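Local structure of alpha-amylase G-6 (Bacillus halodurans, 2C3G) at residues A[57-65]-A[77-88]. The protein probably binds starch through this family 26 carbohydrate-binding module, a small all-beta part of a longer amylase. Residues are numbered along the deposited sequence; the frame is centred on the assembly and turned at random.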
ATOM      1  N   VAL A  57       5.084   6.156  10.139  1.00 22.53           N
ATOM      2  CA  VAL A  57       3.947   6.946   9.647  1.00 22.86           C
ATOM      3  C   VAL A  57       2.661   6.686  10.457  1.00 22.64           C
ATOM      4  O   VAL A  57       2.390   5.559  10.818  1.00 22.71           O
ATOM      5  CB  VAL A  57       3.752   6.615   8.141  1.00 23.11           C
ATOM      6  CG1 VAL A  57       3.061   5.261   7.936  1.00 23.71           C
ATOM      7  CG2 VAL A  57       3.007   7.664   7.445  1.00 25.46           C
ATOM      8  N   GLU A  58       1.885   7.727  10.769  1.00 22.97           N
ATOM      9  CA  GLU A  58       0.529   7.548  11.324  1.00 22.85           C
ATOM     10  C   GLU A  58      -0.559   7.712  10.267  1.00 22.39           C
ATOM     11  O   GLU A  58      -1.644   7.140  10.392  1.00 21.79           O
ATOM     12  CB  GLU A  58       0.249   8.505  12.481  1.00 23.56           C
ATOM     13  CG  GLU A  58       1.429   8.731  13.415  1.00 26.79           C
ATOM     14  CD  GLU A  58       1.245   8.054  14.746  1.00 32.36           C
ATOM     15  OE1 GLU A  58       0.860   6.864  14.745  1.00 34.59           O
ATOM     16  OE2 GLU A  58       1.489   8.693  15.797  1.00 33.75           O
ATOM     17  N   SER A  59      -0.282   8.519   9.241  1.00 21.85           N
ATOM     18  CA  SER A  59      -1.167   8.625   8.086  1.00 21.60           C
ATOM     19  C   SER A  59      -0.364   8.808   6.812  1.00 21.56           C
ATOM     20  O   SER A  59       0.786   9.207   6.873  1.00 22.65           O
ATOM     21  CB  SER A  59      -2.245   9.706   8.279  1.00 20.99           C
ATOM     22  OG  SER A  59      -1.696  10.989   8.484  1.00 20.61           O
ATOM     23  N   VAL A  60      -0.989   8.519   5.677  1.00 21.89           N
ATOM     24  CA  VAL A  60      -0.342   8.393   4.373  1.00 22.21           C
ATOM     25  C   VAL A  60      -1.448   8.553   3.351  1.00 22.93           C
ATOM     26  O   VAL A  60      -2.637   8.474   3.694  1.00 22.40           O
ATOM     27  CB  VAL A  60       0.348   6.995   4.235  1.00 21.95           C
ATOM     28  CG1 VAL A  60      -0.221   6.124   3.096  1.00 20.62           C
ATOM     29  CG2 VAL A  60       1.834   7.115   4.166  1.00 22.38           C
ATOM     30  N   ARG A  61      -1.051   8.817   2.105  1.00 23.74           N
ATOM     31  CA  ARG A  61      -1.939   8.778   0.957  1.00 24.79           C
ATOM     32  C   ARG A  61      -1.342   7.732   0.050  1.00 24.60           C
ATOM     33  O   ARG A  61      -0.163   7.793  -0.232  1.00 24.67           O
ATOM     34  CB  ARG A  61      -1.963  10.138   0.240  1.00 24.74           C
ATOM     35  CG  ARG A  61      -3.282  10.864   0.319  1.00 25.60           C
ATOM     36  CD  ARG A  61      -3.161  12.263   0.849  1.00 28.93           C
ATOM     37  NE  ARG A  61      -4.429  12.996   0.731  1.00 33.45           N
ATOM     38  CZ  ARG A  61      -5.018  13.671   1.716  1.00 34.06           C
ATOM     39  NH1 ARG A  61      -6.159  14.288   1.495  1.00 37.77           N
ATOM     40  NH2 ARG A  61      -4.486  13.724   2.926  1.00 36.43           N
ATOM     41  N   LEU A  62      -2.139   6.766  -0.404  1.00 25.51           N
ATOM     42  CA  LEU A  62      -1.557   5.650  -1.163  1.00 25.84           C
ATOM     43  C   LEU A  62      -2.265   5.169  -2.445  1.00 26.03           C
ATOM     44  O   LEU A  62      -3.476   5.269  -2.606  1.00 26.25           O
ATOM     45  CB  LEU A  62      -1.245   4.467  -0.226  1.00 26.39           C
ATOM     46  CG  LEU A  62      -2.404   3.662   0.392  1.00 26.14           C
ATOM     47  CD1 LEU A  62      -2.921   2.617  -0.589  1.00 26.73           C
ATOM     48  CD2 LEU A  62      -1.964   3.033   1.702  1.00 23.27           C
ATOM     49  N   LEU A  63      -1.468   4.637  -3.356  1.00 26.36           N
ATOM     50  CA  LEU A  63      -2.000   3.921  -4.514  1.00 26.31           C
ATOM     51  C   LEU A  63      -1.233   2.612  -4.681  1.00 25.42           C
ATOM     52  O   LEU A  63      -0.056   2.536  -4.369  1.00 24.82           O
ATOM     53  CB  LEU A  63      -1.864   4.757  -5.796  1.00 26.32           C
ATOM     54  CG  LEU A  63      -2.555   6.119  -5.886  1.00 27.03           C
ATOM     55  CD1 LEU A  63      -1.531   7.248  -5.758  1.00 27.84           C
ATOM     56  CD2 LEU A  63      -3.312   6.251  -7.178  1.00 26.36           C
ATOM     57  N   PHE A  64      -1.922   1.597  -5.183  1.00 25.43           N
ATOM     58  CA  PHE A  64      -1.294   0.366  -5.646  1.00 25.28           C
ATOM     59  C   PHE A  64      -0.971   0.504  -7.127  1.00 26.19           C
ATOM     60  O   PHE A  64      -1.682   1.194  -7.861  1.00 26.75           O
ATOM     61  CB  PHE A  64      -2.227  -0.825  -5.405  1.00 24.62           C
ATOM     62  CG  PHE A  64      -2.671  -0.942  -3.978  1.00 22.24           C
ATOM     63  CD1 PHE A  64      -1.763  -1.317  -2.992  1.00 19.65           C
ATOM     64  CD2 PHE A  64      -3.973  -0.623  -3.612  1.00 19.09           C
ATOM     65  CE1 PHE A  64      -2.155  -1.396  -1.652  1.00 19.93           C
ATOM     66  CE2 PHE A  64      -4.382  -0.706  -2.270  1.00 21.53           C
ATOM     67  CZ  PHE A  64      -3.472  -1.085  -1.289  1.00 19.19           C
ATOM     68  N   LYS A  65       0.115  -0.138  -7.547  1.00 27.30           N
ATOM     69  CA  LYS A  65       0.541  -0.167  -8.941  1.00 27.99           C
ATOM     70  C   LYS A  65       1.386  -1.406  -9.242  1.00 29.08           C
ATOM     71  O   LYS A  65       1.956  -2.011  -8.339  1.00 28.72           O
ATOM     72  CB  LYS A  65       1.342   1.091  -9.281  1.00 27.54           C
ATOM     73  CG  LYS A  65       2.636   1.275  -8.519  1.00 25.69           C
ATOM     74  CD  LYS A  65       3.333   2.573  -8.924  1.00 24.05           C
ATOM     75  CE  LYS A  65       3.865   2.508 -10.339  1.00 22.97           C
ATOM     76  NZ  LYS A  65       5.122   1.748 -10.408  1.00 23.83           N
ATOM     77  N   GLU A  77      -7.285   9.641 -10.346  1.00 39.47           N
ATOM     78  CA  GLU A  77      -7.745   9.599  -8.959  1.00 38.58           C
ATOM     79  C   GLU A  77      -6.606   9.941  -8.011  1.00 37.44           C
ATOM     80  O   GLU A  77      -5.437   9.698  -8.325  1.00 37.44           O
ATOM     81  CB  GLU A  77      -8.325   8.223  -8.614  1.00 38.97           C
ATOM     82  CG  GLU A  77      -9.459   7.743  -9.523  1.00 40.71           C
ATOM     83  CD  GLU A  77     -10.715   8.581  -9.411  1.00 44.22           C
ATOM     84  OE1 GLU A  77     -11.775   8.032  -9.027  1.00 46.43           O
ATOM     85  OE2 GLU A  77     -10.652   9.793  -9.719  1.00 45.43           O
ATOM     86  N   PRO A  78      -6.928  10.523  -6.859  1.00 36.32           N
ATOM     87  CA  PRO A  78      -5.912  10.757  -5.828  1.00 35.16           C
ATOM     88  C   PRO A  78      -5.744   9.464  -5.019  1.00 33.68           C
ATOM     89  O   PRO A  78      -6.618   8.596  -5.111  1.00 32.85           O
ATOM     90  CB  PRO A  78      -6.546  11.848  -4.965  1.00 35.35           C
ATOM     91  CG  PRO A  78      -8.033  11.539  -5.017  1.00 36.19           C
ATOM     92  CD  PRO A  78      -8.271  10.980  -6.432  1.00 36.46           C
ATOM     93  N   GLY A  79      -4.667   9.352  -4.236  1.00 32.80           N
ATOM     94  CA  GLY A  79      -4.441   8.193  -3.374  1.00 31.29           C
ATOM     95  C   GLY A  79      -5.563   7.858  -2.394  1.00 30.19           C
ATOM     96  O   GLY A  79      -6.465   8.658  -2.164  1.00 29.61           O
ATOM     97  N   PHE A  80      -5.538   6.646  -1.848  1.00 29.57           N
ATOM     98  CA  PHE A  80      -6.416   6.302  -0.717  1.00 28.59           C
ATOM     99  C   PHE A  80      -5.783   6.898   0.527  1.00 27.01           C
ATOM    100  O   PHE A  80      -4.589   6.743   0.720  1.00 26.70           O
ATOM    101  CB  PHE A  80      -6.506   4.774  -0.493  1.00 28.89           C
ATOM    102  CG  PHE A  80      -7.311   4.021  -1.521  1.00 29.07           C
ATOM    103  CD1 PHE A  80      -8.599   4.409  -1.861  1.00 30.70           C
ATOM    104  CD2 PHE A  80      -6.786   2.870  -2.109  1.00 30.34           C
ATOM    105  CE1 PHE A  80      -9.340   3.686  -2.814  1.00 31.03           C
ATOM    106  CE2 PHE A  80      -7.520   2.137  -3.041  1.00 30.34           C
ATOM    107  CZ  PHE A  80      -8.798   2.546  -3.393  1.00 29.25           C
ATOM    108  N   PHE A  81      -6.565   7.568   1.364  1.00 25.98           N
ATOM    109  CA  PHE A  81      -6.033   8.061   2.635  1.00 25.47           C
ATOM    110  C   PHE A  81      -6.164   6.992   3.711  1.00 24.94           C
ATOM    111  O   PHE A  81      -7.240   6.406   3.862  1.00 25.21           O
ATOM    112  CB  PHE A  81      -6.703   9.372   3.091  1.00 25.63           C
ATOM    113  CG  PHE A  81      -6.302   9.800   4.486  1.00 26.39           C
ATOM    114  CD1 PHE A  81      -5.119  10.475   4.704  1.00 25.64           C
ATOM    115  CD2 PHE A  81      -7.104   9.487   5.592  1.00 28.08           C
ATOM    116  CE1 PHE A  81      -4.739  10.837   5.990  1.00 27.19           C
ATOM    117  CE2 PHE A  81      -6.727   9.851   6.880  1.00 25.81           C
ATOM    118  CZ  PHE A  81      -5.551  10.524   7.073  1.00 25.48           C
ATOM    119  N   ARG A  82      -5.058   6.758   4.436  1.00 24.23           N
ATOM    120  CA  ARG A  82      -4.937   5.852   5.598  1.00 23.06           C
ATOM    121  C   ARG A  82      -3.776   6.416   6.435  1.00 22.35           C
ATOM    122  O   ARG A  82      -2.911   6.998   5.842  1.00 23.11           O
ATOM    123  CB  ARG A  82      -4.382   4.512   5.089  1.00 23.31           C
ATOM    124  CG  ARG A  82      -5.268   3.602   4.324  1.00 22.72           C
ATOM    125  CD  ARG A  82      -5.613   2.371   5.107  1.00 23.32           C
ATOM    126  NE  ARG A  82      -7.051   2.296   5.145  1.00 22.98           N
ATOM    127  CZ  ARG A  82      -7.782   1.551   5.955  1.00 20.33           C
ATOM    128  NH1 ARG A  82      -9.091   1.620   5.833  1.00 22.43           N
ATOM    129  NH2 ARG A  82      -7.250   0.759   6.859  1.00 16.48           N
ATOM    130  N   ASP A  83      -3.603   6.299   7.751  1.00 22.12           N
ATOM    131  CA  ASP A  83      -4.444   6.433   8.944  1.00 20.76           C
ATOM    132  C   ASP A  83      -4.661   5.196   9.844  1.00 19.73           C
ATOM    133  O   ASP A  83      -4.720   5.336  11.053  1.00 19.96           O
ATOM    134  CB  ASP A  83      -5.559   7.482   8.807  1.00 21.14           C
ATOM    135  CG  ASP A  83      -6.618   7.390   9.886  1.00 20.62           C
ATOM    136  OD1 ASP A  83      -6.685   8.272  10.788  1.00 16.11           O
ATOM    137  OD2 ASP A  83      -7.469   6.483   9.863  1.00 21.46           O
ATOM    138  N   GLN A  84      -4.673   4.004   9.257  1.00 18.56           N
ATOM    139  CA  GLN A  84      -4.837   2.743   9.973  1.00 18.17           C
ATOM    140  C   GLN A  84      -4.333   1.590   9.062  1.00 17.76           C
ATOM    141  O   GLN A  84      -4.393   1.712   7.856  1.00 16.96           O
ATOM    142  CB  GLN A  84      -6.318   2.558  10.343  1.00 18.35           C
ATOM    143  CG  GLN A  84      -6.627   1.390  11.262  1.00 16.92           C
ATOM    144  CD  GLN A  84      -8.133   1.215  11.570  1.00 16.90           C
ATOM    145  OE1 GLN A  84      -8.500   0.657  12.624  1.00 18.86           O
ATOM    146  NE2 GLN A  84      -8.982   1.642  10.659  1.00 15.00           N
ATOM    147  N   ASP A  85      -3.813   0.497   9.631  1.00 17.33           N
ATOM    148  CA  ASP A  85      -3.599  -0.747   8.850  1.00 17.44           C
ATOM    149  C   ASP A  85      -5.012  -1.257   8.439  1.00 16.90           C
ATOM    150  O   ASP A  85      -5.966  -0.800   9.024  1.00 16.52           O
ATOM    151  CB  ASP A  85      -2.889  -1.812   9.712  1.00 17.74           C
ATOM    152  CG  ASP A  85      -1.769  -1.263  10.569  1.00 17.80           C
ATOM    153  OD1 ASP A  85      -1.656  -1.690  11.734  1.00 17.52           O
ATOM    154  OD2 ASP A  85      -0.910  -0.445  10.195  1.00 20.71           O
ATOM    155  N   GLY A  86      -5.252  -2.096   7.417  1.00 17.02           N
ATOM    156  CA  GLY A  86      -4.452  -2.330   6.270  1.00 16.44           C
ATOM    157  C   GLY A  86      -4.817  -3.433   5.270  1.00 14.59           C
ATOM    158  O   GLY A  86      -3.902  -3.781   4.651  1.00 15.41           O
ATOM    159  N   TRP A  87      -6.036  -3.982   5.092  1.00 15.22           N
ATOM    160  CA  TRP A  87      -6.296  -5.010   4.004  1.00 14.84           C
ATOM    161  C   TRP A  87      -7.270  -4.562   2.916  1.00 15.88           C
ATOM    162  O   TRP A  87      -8.472  -4.436   3.159  1.00 16.21           O
ATOM    163  CB  TRP A  87      -6.797  -6.401   4.517  1.00 14.28           C
ATOM    164  CG  TRP A  87      -6.004  -7.001   5.558  1.00 13.80           C
ATOM    165  CD1 TRP A  87      -5.801  -6.496   6.807  1.00 14.73           C
ATOM    166  CD2 TRP A  87      -5.261  -8.227   5.490  1.00 11.70           C
ATOM    167  NE1 TRP A  87      -4.972  -7.328   7.521  1.00 15.87           N
ATOM    168  CE2 TRP A  87      -4.628  -8.402   6.734  1.00 15.61           C
ATOM    169  CE3 TRP A  87      -5.064  -9.203   4.491  1.00 14.77           C
ATOM    170  CZ2 TRP A  87      -3.800  -9.515   7.022  1.00 16.43           C
ATOM    171  CZ3 TRP A  87      -4.238 -10.294   4.760  1.00 13.58           C
ATOM    172  CH2 TRP A  87      -3.631 -10.450   6.028  1.00 15.85           C
ATOM    173  N   PHE A  88      -6.771  -4.369   1.692  1.00 16.00           N
ATOM    174  CA  PHE A  88      -7.635  -3.937   0.596  1.00 15.94           C
ATOM    175  C   PHE A  88      -7.923  -5.014  -0.474  1.00 15.97           C
ATOM    176  O   PHE A  88      -7.015  -5.476  -1.120  1.00 15.74           O
ATOM    177  CB  PHE A  88      -7.048  -2.681  -0.038  1.00 15.63           C
ATOM    178  CG  PHE A  88      -7.895  -2.110  -1.129  1.00 16.29           C
ATOM    179  CD1 PHE A  88      -8.988  -1.296  -0.836  1.00 18.62           C
ATOM    180  CD2 PHE A  88      -7.616  -2.399  -2.450  1.00 16.09           C
ATOM    181  CE1 PHE A  88      -9.754  -0.734  -1.862  1.00 19.38           C
ATOM    182  CE2 PHE A  88      -8.369  -1.853  -3.464  1.00 18.05           C
ATOM    183  CZ  PHE A  88      -9.433  -1.008  -3.171  1.00 19.17           C
TER
HETATM  184  O   HOH W   1      -6.635  11.329  -0.809  1.00 36.06           O
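Phe81 turns its CG opposite the backbone N (chi1 172°), which carries the ring back along strand 59-65, where Phe81 CE1 meets CB of Ser59 at 3.6 Å; Phe80, its CG set beside the backbone N instead (chi1 -73°), lies on the other face of the sheet, beside Leu62. The pair illustrates how a beta hairpin, here strands 59-66 and 71-82, sorts its side chains within the beta-sandwich of a starch-binding module. Two antiparallel hydrogen-bonded pairs hold the strands together, Val60 with Arg82 and Leu62 with Phe80. In the second, Phe80 N reaches Leu62 O at 2.6 Å in the carbonyl plane, on a lone pair, and Leu62 N returns a bond of 2.7 Å to Phe80 O. Between them lies the non-hydrogen-bonded pair Arg61 and Phe81, the guanidinium and ring planes 60° apart, with Arg61 NH2 3.8 Å from Phe81 CD1.

On the inward face, CD1 of Leu62 lies against CD2 of Phe80 and also over one face of Phe64. Phe64 continues across the sandwich to Phe88 of strand 86-88; their planes are near parallel, but slid so far that the rings barely overlap (centroids 5.7 Å apart). Trp92 meets both Phe80 and Phe88, and Trp72 adds a further ring against Phe88.

Leu63 lays CG and CD1 against the bare backbone of Gly79, and an alanine here would probably open a gap beside that glycine and lose the contact. A water joins the same glycine to Arg61, donating to Gly79 O at 3.0 Å and accepting a weak bond from Arg61 NE.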